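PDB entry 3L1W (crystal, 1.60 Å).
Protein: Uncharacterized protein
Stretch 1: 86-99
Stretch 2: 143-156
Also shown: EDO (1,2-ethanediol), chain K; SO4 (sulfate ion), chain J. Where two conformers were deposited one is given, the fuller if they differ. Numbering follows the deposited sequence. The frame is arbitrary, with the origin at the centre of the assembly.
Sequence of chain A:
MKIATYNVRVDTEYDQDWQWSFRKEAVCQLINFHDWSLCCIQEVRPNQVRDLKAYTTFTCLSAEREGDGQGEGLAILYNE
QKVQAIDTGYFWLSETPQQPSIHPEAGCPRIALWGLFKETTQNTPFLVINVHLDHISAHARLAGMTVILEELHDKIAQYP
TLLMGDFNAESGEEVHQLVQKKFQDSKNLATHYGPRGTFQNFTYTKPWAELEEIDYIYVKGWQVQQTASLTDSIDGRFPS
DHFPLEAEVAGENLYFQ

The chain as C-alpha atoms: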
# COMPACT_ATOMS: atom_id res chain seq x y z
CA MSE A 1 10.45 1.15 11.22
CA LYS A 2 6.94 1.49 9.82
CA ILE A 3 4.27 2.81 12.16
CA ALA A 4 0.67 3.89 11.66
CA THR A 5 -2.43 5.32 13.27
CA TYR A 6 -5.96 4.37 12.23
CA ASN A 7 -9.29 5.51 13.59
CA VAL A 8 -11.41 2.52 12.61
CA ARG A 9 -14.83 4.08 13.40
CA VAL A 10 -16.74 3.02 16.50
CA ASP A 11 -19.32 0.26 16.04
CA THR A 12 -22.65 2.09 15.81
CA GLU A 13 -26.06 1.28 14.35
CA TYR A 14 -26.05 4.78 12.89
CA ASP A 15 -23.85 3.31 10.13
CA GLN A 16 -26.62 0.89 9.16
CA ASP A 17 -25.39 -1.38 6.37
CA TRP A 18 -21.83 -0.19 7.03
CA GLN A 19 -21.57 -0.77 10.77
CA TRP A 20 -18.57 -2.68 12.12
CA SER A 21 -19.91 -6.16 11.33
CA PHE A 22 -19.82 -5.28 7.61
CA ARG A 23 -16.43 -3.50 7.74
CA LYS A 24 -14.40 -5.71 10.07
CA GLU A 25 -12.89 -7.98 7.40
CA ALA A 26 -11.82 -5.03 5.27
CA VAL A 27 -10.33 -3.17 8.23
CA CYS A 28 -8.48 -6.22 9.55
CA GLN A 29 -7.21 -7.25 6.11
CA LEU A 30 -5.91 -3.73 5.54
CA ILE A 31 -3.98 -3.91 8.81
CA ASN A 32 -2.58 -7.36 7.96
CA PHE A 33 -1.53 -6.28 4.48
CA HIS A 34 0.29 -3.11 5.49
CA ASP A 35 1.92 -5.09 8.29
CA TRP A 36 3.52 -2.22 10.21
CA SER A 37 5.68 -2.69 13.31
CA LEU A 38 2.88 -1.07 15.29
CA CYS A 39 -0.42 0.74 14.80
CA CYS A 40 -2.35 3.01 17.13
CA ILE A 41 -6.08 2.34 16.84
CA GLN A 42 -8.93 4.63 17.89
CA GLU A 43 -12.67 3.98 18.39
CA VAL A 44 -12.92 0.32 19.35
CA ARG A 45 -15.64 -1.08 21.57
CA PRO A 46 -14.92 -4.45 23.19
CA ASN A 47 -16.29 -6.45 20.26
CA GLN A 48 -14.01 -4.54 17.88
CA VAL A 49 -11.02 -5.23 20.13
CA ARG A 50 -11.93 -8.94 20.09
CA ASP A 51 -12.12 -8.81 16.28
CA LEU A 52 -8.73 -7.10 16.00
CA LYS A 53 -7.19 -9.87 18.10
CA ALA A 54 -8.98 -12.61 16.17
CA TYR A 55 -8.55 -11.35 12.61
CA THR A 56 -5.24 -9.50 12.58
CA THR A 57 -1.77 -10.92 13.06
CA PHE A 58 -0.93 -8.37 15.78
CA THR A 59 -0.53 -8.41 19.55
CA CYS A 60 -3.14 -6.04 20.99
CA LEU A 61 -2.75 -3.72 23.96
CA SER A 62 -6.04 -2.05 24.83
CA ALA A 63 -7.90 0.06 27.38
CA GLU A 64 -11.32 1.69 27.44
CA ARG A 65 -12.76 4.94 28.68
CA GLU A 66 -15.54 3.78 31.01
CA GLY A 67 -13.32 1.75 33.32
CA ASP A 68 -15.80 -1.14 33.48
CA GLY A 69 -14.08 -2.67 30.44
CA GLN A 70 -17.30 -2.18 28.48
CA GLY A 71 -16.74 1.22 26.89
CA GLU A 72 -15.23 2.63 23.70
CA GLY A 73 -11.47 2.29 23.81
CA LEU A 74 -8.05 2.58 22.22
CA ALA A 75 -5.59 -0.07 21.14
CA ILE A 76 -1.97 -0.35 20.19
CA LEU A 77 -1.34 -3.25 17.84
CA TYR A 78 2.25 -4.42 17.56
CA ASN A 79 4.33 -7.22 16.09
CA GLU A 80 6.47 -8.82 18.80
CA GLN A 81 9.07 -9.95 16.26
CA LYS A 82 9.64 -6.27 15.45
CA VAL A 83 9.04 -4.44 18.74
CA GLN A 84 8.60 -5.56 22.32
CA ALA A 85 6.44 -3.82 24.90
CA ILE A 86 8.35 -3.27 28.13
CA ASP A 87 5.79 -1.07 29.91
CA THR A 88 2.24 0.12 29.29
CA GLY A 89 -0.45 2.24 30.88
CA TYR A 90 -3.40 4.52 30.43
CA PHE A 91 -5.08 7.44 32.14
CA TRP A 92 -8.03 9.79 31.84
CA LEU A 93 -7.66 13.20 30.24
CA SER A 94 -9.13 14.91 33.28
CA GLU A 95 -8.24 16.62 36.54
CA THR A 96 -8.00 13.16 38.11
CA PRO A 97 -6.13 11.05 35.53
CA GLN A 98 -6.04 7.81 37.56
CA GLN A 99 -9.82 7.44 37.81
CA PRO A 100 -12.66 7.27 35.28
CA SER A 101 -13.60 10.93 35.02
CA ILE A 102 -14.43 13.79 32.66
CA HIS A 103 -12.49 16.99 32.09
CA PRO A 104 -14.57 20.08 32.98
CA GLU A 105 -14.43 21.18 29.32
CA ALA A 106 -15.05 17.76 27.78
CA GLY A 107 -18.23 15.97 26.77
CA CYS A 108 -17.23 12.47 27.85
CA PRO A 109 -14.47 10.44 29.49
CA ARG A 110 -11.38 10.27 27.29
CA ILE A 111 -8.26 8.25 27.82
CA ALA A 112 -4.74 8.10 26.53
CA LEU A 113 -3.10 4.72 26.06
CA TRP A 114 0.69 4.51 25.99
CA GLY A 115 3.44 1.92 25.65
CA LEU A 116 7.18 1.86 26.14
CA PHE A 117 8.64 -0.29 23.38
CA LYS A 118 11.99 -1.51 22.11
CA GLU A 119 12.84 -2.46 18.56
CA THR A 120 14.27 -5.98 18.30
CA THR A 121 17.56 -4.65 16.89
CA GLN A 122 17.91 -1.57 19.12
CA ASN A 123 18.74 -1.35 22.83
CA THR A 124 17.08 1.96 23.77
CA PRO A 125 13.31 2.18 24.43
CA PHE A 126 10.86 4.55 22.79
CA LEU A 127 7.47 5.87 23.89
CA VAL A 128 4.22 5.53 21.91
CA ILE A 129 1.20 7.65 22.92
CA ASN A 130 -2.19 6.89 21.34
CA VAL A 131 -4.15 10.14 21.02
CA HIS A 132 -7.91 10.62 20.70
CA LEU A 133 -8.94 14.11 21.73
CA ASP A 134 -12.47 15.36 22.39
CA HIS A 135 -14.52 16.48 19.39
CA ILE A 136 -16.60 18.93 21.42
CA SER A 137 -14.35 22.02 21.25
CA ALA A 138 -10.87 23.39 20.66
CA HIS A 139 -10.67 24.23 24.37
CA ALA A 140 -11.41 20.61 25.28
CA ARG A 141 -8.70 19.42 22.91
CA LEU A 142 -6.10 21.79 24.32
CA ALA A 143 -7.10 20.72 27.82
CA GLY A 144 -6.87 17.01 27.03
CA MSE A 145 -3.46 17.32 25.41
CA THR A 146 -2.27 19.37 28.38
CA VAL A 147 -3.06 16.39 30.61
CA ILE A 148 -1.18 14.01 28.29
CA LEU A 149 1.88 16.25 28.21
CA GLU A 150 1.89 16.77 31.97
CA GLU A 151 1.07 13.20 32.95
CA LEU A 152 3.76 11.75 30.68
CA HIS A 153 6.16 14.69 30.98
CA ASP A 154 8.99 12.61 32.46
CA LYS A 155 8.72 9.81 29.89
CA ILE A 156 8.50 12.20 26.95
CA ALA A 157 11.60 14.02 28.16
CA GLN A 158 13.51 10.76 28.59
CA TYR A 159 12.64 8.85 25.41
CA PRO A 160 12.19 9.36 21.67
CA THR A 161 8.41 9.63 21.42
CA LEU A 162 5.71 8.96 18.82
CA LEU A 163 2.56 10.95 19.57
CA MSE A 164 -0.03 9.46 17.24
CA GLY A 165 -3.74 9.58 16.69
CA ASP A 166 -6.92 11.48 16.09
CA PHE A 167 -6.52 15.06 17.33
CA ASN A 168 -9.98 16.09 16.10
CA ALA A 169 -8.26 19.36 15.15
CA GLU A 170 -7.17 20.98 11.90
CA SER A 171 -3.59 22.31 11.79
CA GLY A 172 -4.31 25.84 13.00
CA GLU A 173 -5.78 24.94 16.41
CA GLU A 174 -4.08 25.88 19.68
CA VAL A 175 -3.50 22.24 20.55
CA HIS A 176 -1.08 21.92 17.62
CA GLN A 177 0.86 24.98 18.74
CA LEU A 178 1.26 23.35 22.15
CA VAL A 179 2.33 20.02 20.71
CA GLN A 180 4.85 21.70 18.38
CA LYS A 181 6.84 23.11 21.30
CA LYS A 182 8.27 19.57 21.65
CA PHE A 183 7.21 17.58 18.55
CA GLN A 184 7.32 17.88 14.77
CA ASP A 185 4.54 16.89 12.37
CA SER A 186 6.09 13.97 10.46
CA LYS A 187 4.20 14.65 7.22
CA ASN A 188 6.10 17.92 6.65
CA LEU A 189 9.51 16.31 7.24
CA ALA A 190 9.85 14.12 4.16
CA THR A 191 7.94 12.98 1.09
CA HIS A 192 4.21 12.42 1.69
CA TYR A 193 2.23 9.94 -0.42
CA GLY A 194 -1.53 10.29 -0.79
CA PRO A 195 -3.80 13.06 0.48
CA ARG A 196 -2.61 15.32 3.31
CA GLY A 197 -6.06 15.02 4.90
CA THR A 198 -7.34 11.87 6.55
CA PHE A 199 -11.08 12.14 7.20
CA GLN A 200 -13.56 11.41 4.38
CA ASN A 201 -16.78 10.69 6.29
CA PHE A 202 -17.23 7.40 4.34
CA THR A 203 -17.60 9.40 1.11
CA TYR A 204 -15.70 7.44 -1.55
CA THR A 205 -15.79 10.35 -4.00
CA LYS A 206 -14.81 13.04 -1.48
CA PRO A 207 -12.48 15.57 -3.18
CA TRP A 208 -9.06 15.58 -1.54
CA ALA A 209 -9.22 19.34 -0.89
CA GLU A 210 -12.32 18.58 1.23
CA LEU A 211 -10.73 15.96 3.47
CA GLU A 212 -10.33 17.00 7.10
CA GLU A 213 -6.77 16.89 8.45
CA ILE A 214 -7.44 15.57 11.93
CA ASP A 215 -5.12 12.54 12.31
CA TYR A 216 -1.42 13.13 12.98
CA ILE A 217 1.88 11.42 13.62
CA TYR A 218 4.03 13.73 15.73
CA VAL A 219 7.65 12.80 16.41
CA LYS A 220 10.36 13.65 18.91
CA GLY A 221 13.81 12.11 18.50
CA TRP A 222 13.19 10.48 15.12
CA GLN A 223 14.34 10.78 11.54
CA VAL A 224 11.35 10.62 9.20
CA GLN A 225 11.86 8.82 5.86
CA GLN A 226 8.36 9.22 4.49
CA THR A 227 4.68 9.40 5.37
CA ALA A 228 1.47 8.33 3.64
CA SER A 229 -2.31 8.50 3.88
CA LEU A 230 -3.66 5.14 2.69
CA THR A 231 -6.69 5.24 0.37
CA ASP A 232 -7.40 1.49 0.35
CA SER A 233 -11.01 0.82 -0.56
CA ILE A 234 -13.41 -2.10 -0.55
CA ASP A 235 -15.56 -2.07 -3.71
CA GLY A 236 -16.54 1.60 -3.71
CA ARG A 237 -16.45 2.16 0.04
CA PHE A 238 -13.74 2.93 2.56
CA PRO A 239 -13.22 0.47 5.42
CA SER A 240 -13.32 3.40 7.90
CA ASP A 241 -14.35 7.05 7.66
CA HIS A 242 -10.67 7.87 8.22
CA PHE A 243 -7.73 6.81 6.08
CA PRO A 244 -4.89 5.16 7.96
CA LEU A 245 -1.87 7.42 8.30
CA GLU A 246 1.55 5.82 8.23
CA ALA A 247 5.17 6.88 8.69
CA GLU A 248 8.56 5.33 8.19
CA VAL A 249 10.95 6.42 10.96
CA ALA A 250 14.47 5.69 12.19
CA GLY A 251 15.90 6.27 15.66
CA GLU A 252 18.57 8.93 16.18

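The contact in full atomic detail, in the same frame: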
# COMPACT_ATOMS: atom_id res chain seq x y z
N ILE A 86 7.73 -3.10 26.82
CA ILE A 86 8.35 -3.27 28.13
C ILE A 86 7.60 -2.58 29.27
O ILE A 86 7.87 -2.85 30.45
CB ILE A 86 9.84 -2.88 28.14
CG1 ILE A 86 10.03 -1.44 27.69
CG2 ILE A 86 10.62 -3.82 27.22
CD1 ILE A 86 11.47 -0.95 27.85
N ASP A 87 6.66 -1.70 28.93
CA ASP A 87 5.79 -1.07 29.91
C ASP A 87 4.57 -0.53 29.18
O ASP A 87 4.65 -0.22 27.98
CB ASP A 87 6.52 0.08 30.62
CG ASP A 87 5.85 0.50 31.93
OD1 ASP A 87 4.91 -0.19 32.39
OD2 ASP A 87 6.31 1.51 32.52
N THR A 88 3.44 -0.45 29.87
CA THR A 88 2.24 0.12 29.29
C THR A 88 1.36 0.75 30.36
O THR A 88 1.47 0.42 31.55
CB THR A 88 1.41 -0.93 28.53
OG1 THR A 88 0.32 -0.30 27.86
CG2 THR A 88 0.88 -1.98 29.50
N GLY A 89 0.48 1.65 29.95
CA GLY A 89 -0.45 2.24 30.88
C GLY A 89 -1.48 3.08 30.18
O GLY A 89 -1.43 3.27 28.95
N TYR A 90 -2.42 3.59 30.95
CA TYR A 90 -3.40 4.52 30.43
C TYR A 90 -3.95 5.38 31.55
O TYR A 90 -3.83 5.06 32.73
CB TYR A 90 -4.53 3.79 29.71
CG TYR A 90 -5.44 2.96 30.59
CD1 TYR A 90 -6.72 3.39 30.91
CD2 TYR A 90 -5.04 1.71 31.07
CE1 TYR A 90 -7.57 2.63 31.69
CE2 TYR A 90 -5.88 0.95 31.86
CZ TYR A 90 -7.14 1.41 32.16
OH TYR A 90 -7.98 0.65 32.94
N PHE A 91 -4.54 6.51 31.16
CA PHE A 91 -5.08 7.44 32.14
C PHE A 91 -6.15 8.29 31.47
O PHE A 91 -6.24 8.35 30.24
CB PHE A 91 -3.97 8.33 32.70
CG PHE A 91 -3.15 9.03 31.65
CD1 PHE A 91 -3.51 10.29 31.20
CD2 PHE A 91 -2.02 8.43 31.11
CE1 PHE A 91 -2.76 10.93 30.23
CE2 PHE A 91 -1.26 9.07 30.15
CZ PHE A 91 -1.63 10.33 29.70
N TRP A 92 -6.96 8.93 32.31
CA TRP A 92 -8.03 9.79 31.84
C TRP A 92 -7.53 11.21 31.61
O TRP A 92 -6.65 11.71 32.34
CB TRP A 92 -9.21 9.75 32.82
CG TRP A 92 -10.00 8.50 32.62
CD1 TRP A 92 -11.10 8.36 31.82
CD2 TRP A 92 -9.71 7.20 33.15
NE1 TRP A 92 -11.53 7.05 31.84
CE2 TRP A 92 -10.69 6.32 32.65
CE3 TRP A 92 -8.73 6.70 34.01
CZ2 TRP A 92 -10.73 4.97 32.98
CZ3 TRP A 92 -8.76 5.35 34.34
CH2 TRP A 92 -9.76 4.50 33.83
N LEU A 93 -8.06 11.85 30.58
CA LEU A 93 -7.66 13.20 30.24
C LEU A 93 -8.50 14.20 31.03
O LEU A 93 -9.31 14.95 30.47
CB LEU A 93 -7.80 13.43 28.73
CG LEU A 93 -7.15 12.36 27.84
CD1 LEU A 93 -7.16 12.81 26.38
CD2 LEU A 93 -5.73 12.05 28.26
N SER A 94 -8.27 14.21 32.34
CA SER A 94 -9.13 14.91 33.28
C SER A 94 -8.28 15.48 34.40
O SER A 94 -7.05 15.37 34.38
CB SER A 94 -10.13 13.93 33.89
OG SER A 94 -9.47 13.07 34.80
N GLU A 95 -8.94 16.07 35.39
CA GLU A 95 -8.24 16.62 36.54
C GLU A 95 -7.89 15.54 37.57
O GLU A 95 -7.21 15.80 38.56
CB GLU A 95 -9.05 17.76 37.17
CG GLU A 95 -9.21 18.93 36.20
CD GLU A 95 -9.91 20.13 36.79
OE1 GLU A 95 -10.66 19.95 37.77
OE2 GLU A 95 -9.72 21.24 36.26
N THR A 96 -8.34 14.32 37.30
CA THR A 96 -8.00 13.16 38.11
C THR A 96 -7.69 11.97 37.20
O THR A 96 -8.50 11.05 37.03
CB THR A 96 -9.14 12.80 39.06
OG1 THR A 96 -10.32 12.48 38.31
CG2 THR A 96 -9.44 13.97 39.98
N PRO A 97 -6.49 12.00 36.60
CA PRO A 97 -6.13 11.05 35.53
C PRO A 97 -6.17 9.56 35.91
O PRO A 97 -6.29 8.73 35.02
CB PRO A 97 -4.70 11.47 35.17
CG PRO A 97 -4.64 12.90 35.51
CD PRO A 97 -5.47 13.04 36.77
N GLN A 98 -6.09 9.23 37.19
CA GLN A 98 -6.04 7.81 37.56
C GLN A 98 -7.42 7.17 37.73
O GLN A 98 -7.52 5.96 37.94
CB GLN A 98 -5.18 7.59 38.81
CG GLN A 98 -3.71 7.37 38.48
CD GLN A 98 -3.08 8.56 37.78
OE1 GLN A 98 -2.68 8.48 36.62
NE2 GLN A 98 -3.00 9.67 38.49
N GLN A 99 -8.48 7.97 37.63
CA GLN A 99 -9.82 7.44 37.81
C GLN A 99 -10.70 7.81 36.64
O GLN A 99 -10.53 8.87 36.05
CB GLN A 99 -10.47 8.02 39.08
CG GLN A 99 -9.53 8.24 40.24
CD GLN A 99 -10.04 9.33 41.16
OE1 GLN A 99 -9.26 9.98 41.86
NE2 GLN A 99 -11.35 9.56 41.14
N ALA A 143 -7.11 21.18 26.44
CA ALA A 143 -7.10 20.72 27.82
C ALA A 143 -6.70 19.25 27.93
O ALA A 143 -5.94 18.87 28.82
CB ALA A 143 -8.46 20.95 28.48
N GLY A 144 -7.21 18.42 27.03
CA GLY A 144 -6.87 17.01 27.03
C GLY A 144 -5.40 16.76 26.74
O GLY A 144 -4.77 15.93 27.38
N MSE A 145 -4.86 17.48 25.77
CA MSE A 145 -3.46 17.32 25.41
C MSE A 145 -2.56 17.83 26.52
O MSE A 145 -1.47 17.29 26.75
CB MSE A 145 -3.15 18.03 24.09
CG MSE A 145 -1.68 17.99 23.69
SE MSE A 145 -1.00 16.17 23.45
CE MSE A 145 -2.19 15.63 22.01
N THR A 146 -3.02 18.85 27.24
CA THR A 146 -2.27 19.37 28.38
C THR A 146 -2.08 18.27 29.42
O THR A 146 -1.00 18.10 29.97
CB THR A 146 -2.98 20.60 28.98
OG1 THR A 146 -2.99 21.66 28.01
CG2 THR A 146 -2.26 21.09 30.23
N VAL A 147 -3.15 17.52 29.68
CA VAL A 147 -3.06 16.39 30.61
C VAL A 147 -2.08 15.32 30.11
O VAL A 147 -1.27 14.83 30.88
CB VAL A 147 -4.44 15.77 30.88
CG1 VAL A 147 -4.31 14.55 31.80
CG2 VAL A 147 -5.37 16.80 31.50
N ILE A 148 -2.15 14.97 28.83
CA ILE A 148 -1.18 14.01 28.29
C ILE A 148 0.25 14.49 28.52
O ILE A 148 1.10 13.75 29.01
CB ILE A 148 -1.38 13.79 26.77
CG1 ILE A 148 -2.75 13.18 26.51
CG2 ILE A 148 -0.25 12.91 26.18
CD1 ILE A 148 -3.03 12.88 25.05
N LEU A 149 0.52 15.74 28.16
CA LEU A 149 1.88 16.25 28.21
C LEU A 149 2.40 16.37 29.64
O LEU A 149 3.60 16.20 29.89
CB LEU A 149 1.98 17.59 27.48
CG LEU A 149 1.70 17.45 25.98
CD1 LEU A 149 1.78 18.79 25.27
CD2 LEU A 149 2.66 16.45 25.35
N GLU A 150 1.51 16.68 30.57
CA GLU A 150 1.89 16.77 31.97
C GLU A 150 2.07 15.38 32.58
O GLU A 150 3.06 15.10 33.26
CB GLU A 150 0.83 17.55 32.75
CG GLU A 150 0.77 19.03 32.39
CD GLU A 150 -0.24 19.80 33.21
OE1 GLU A 150 -1.02 19.17 33.96
OE2 GLU A 150 -0.26 21.05 33.10
N GLU A 151 1.10 14.51 32.33
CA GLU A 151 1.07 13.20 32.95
C GLU A 151 2.25 12.35 32.50
O GLU A 151 2.80 11.57 33.30
CB GLU A 151 -0.26 12.50 32.65
CG GLU A 151 -0.43 11.13 33.27
CD GLU A 151 -0.73 11.16 34.77
OE1 GLU A 151 -0.97 12.26 35.33
OE2 GLU A 151 -0.71 10.08 35.40
N LEU A 152 2.64 12.50 31.24
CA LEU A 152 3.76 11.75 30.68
C LEU A 152 5.01 12.61 30.50
O LEU A 152 5.91 12.24 29.76
CB LEU A 152 3.37 11.10 29.35
CG LEU A 152 2.31 9.99 29.41
CD1 LEU A 152 1.85 9.54 28.00
CD2 LEU A 152 2.83 8.81 30.21
N HIS A 153 5.06 13.75 31.19
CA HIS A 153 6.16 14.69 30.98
C HIS A 153 7.53 14.03 31.12
O HIS A 153 8.40 14.19 30.27
CB HIS A 153 6.05 15.88 31.93
CG HIS A 153 7.05 16.97 31.67
ND1 HIS A 153 8.35 16.90 32.11
CD2 HIS A 153 6.93 18.15 31.02
CE1 HIS A 153 9.00 17.99 31.73
NE2 HIS A 153 8.16 18.77 31.07
N ASP A 154 7.71 13.27 32.20
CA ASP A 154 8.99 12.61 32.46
C ASP A 154 9.40 11.61 31.37
O ASP A 154 10.56 11.57 30.96
CB ASP A 154 8.96 11.91 33.83
CG ASP A 154 7.89 10.82 33.91
OD1 ASP A 154 6.88 10.89 33.17
OD2 ASP A 154 8.06 9.89 34.73
N LYS A 155 8.44 10.81 30.91
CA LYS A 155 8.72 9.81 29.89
C LYS A 155 9.04 10.46 28.55
O LYS A 155 9.95 10.03 27.84
CB LYS A 155 7.52 8.88 29.70
CG LYS A 155 7.23 7.94 30.85
CD LYS A 155 6.20 6.90 30.42
CE LYS A 155 5.43 6.36 31.60
NZ LYS A 155 6.33 5.72 32.60
N ILE A 156 8.26 11.47 28.19
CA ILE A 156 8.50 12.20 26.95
C ILE A 156 9.88 12.84 26.94
O ILE A 156 10.57 12.84 25.92
CB ILE A 156 7.42 13.27 26.73
CG1 ILE A 156 6.08 12.61 26.44
CG2 ILE A 156 7.78 14.16 25.56
CD1 ILE A 156 4.91 13.58 26.51
C1 EDO K . 0.53 7.45 34.42
O1 EDO K . 1.92 7.80 34.39
C2 EDO K . 0.10 7.02 33.02
O2 EDO K . -0.51 5.73 33.03
S SO4 J . 8.40 22.05 29.77
O1 SO4 J . 7.11 21.37 29.82
O2 SO4 J . 9.48 21.06 29.73
O3 SO4 J . 8.46 22.90 28.59
O4 SO4 J . 8.56 22.88 30.97
O HOH W 1 7.64 3.64 31.59

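What holds the strand against the helix? Mostly apolar packing, centred on Phe-91, whose CA-to-CB bond points toward the helix. Its CE2 lies 3.8 Å from CG of Leu-152, and its CE1 comes within 4.2 Å of CG1 of Val-147 and 4.3 Å of CG1 of Ile-148. Beyond the end of the strand, Leu-93 continues the packing, with its CD2 3.6 Å from CG1 of Ile-148. Val-147 also meets the turn that follows, its CG1 standing 4.1 Å from CG of Pro-97.

How does a charged residue, Glu-151, fit beside an aromatic ring? It offers its aliphatic part. CG of Glu-151 sits 3.6 Å from the centroid of the Phe-91 ring and only 1° off the ring normal, a CH-pi contact almost exactly over the face. The backbone at CA of Ile-148, 4.0 Å from CE1 of Phe-91, lies instead at the ring edge. The carboxylate of Glu-151 stands farther off the ring face, and its OE1 is 3.7 Å from CG of Pro-97.

Where do the backbones come closest? The CA atoms of Leu-93 and Gly-144 are 5.0 Å apart, with CD1 of Leu-93 4.1 Å from O of Gly-144. Gly-144 has no side chain, but there would be room for a CB, so the close approach cannot be put down to its absence.

Do polar groups link the two stretches? No clear direct hydrogen bond does, but a water bridges them at the far end. OD2 of Asp-87 and NZ of Lys-155 are 4.2 Å apart, too far for a salt bridge. The water donates to OD2 of Asp-87 at 2.7 Å and accepts from NZ of Lys-155 at 2.7 Å, joining the opposite charges through a single molecule.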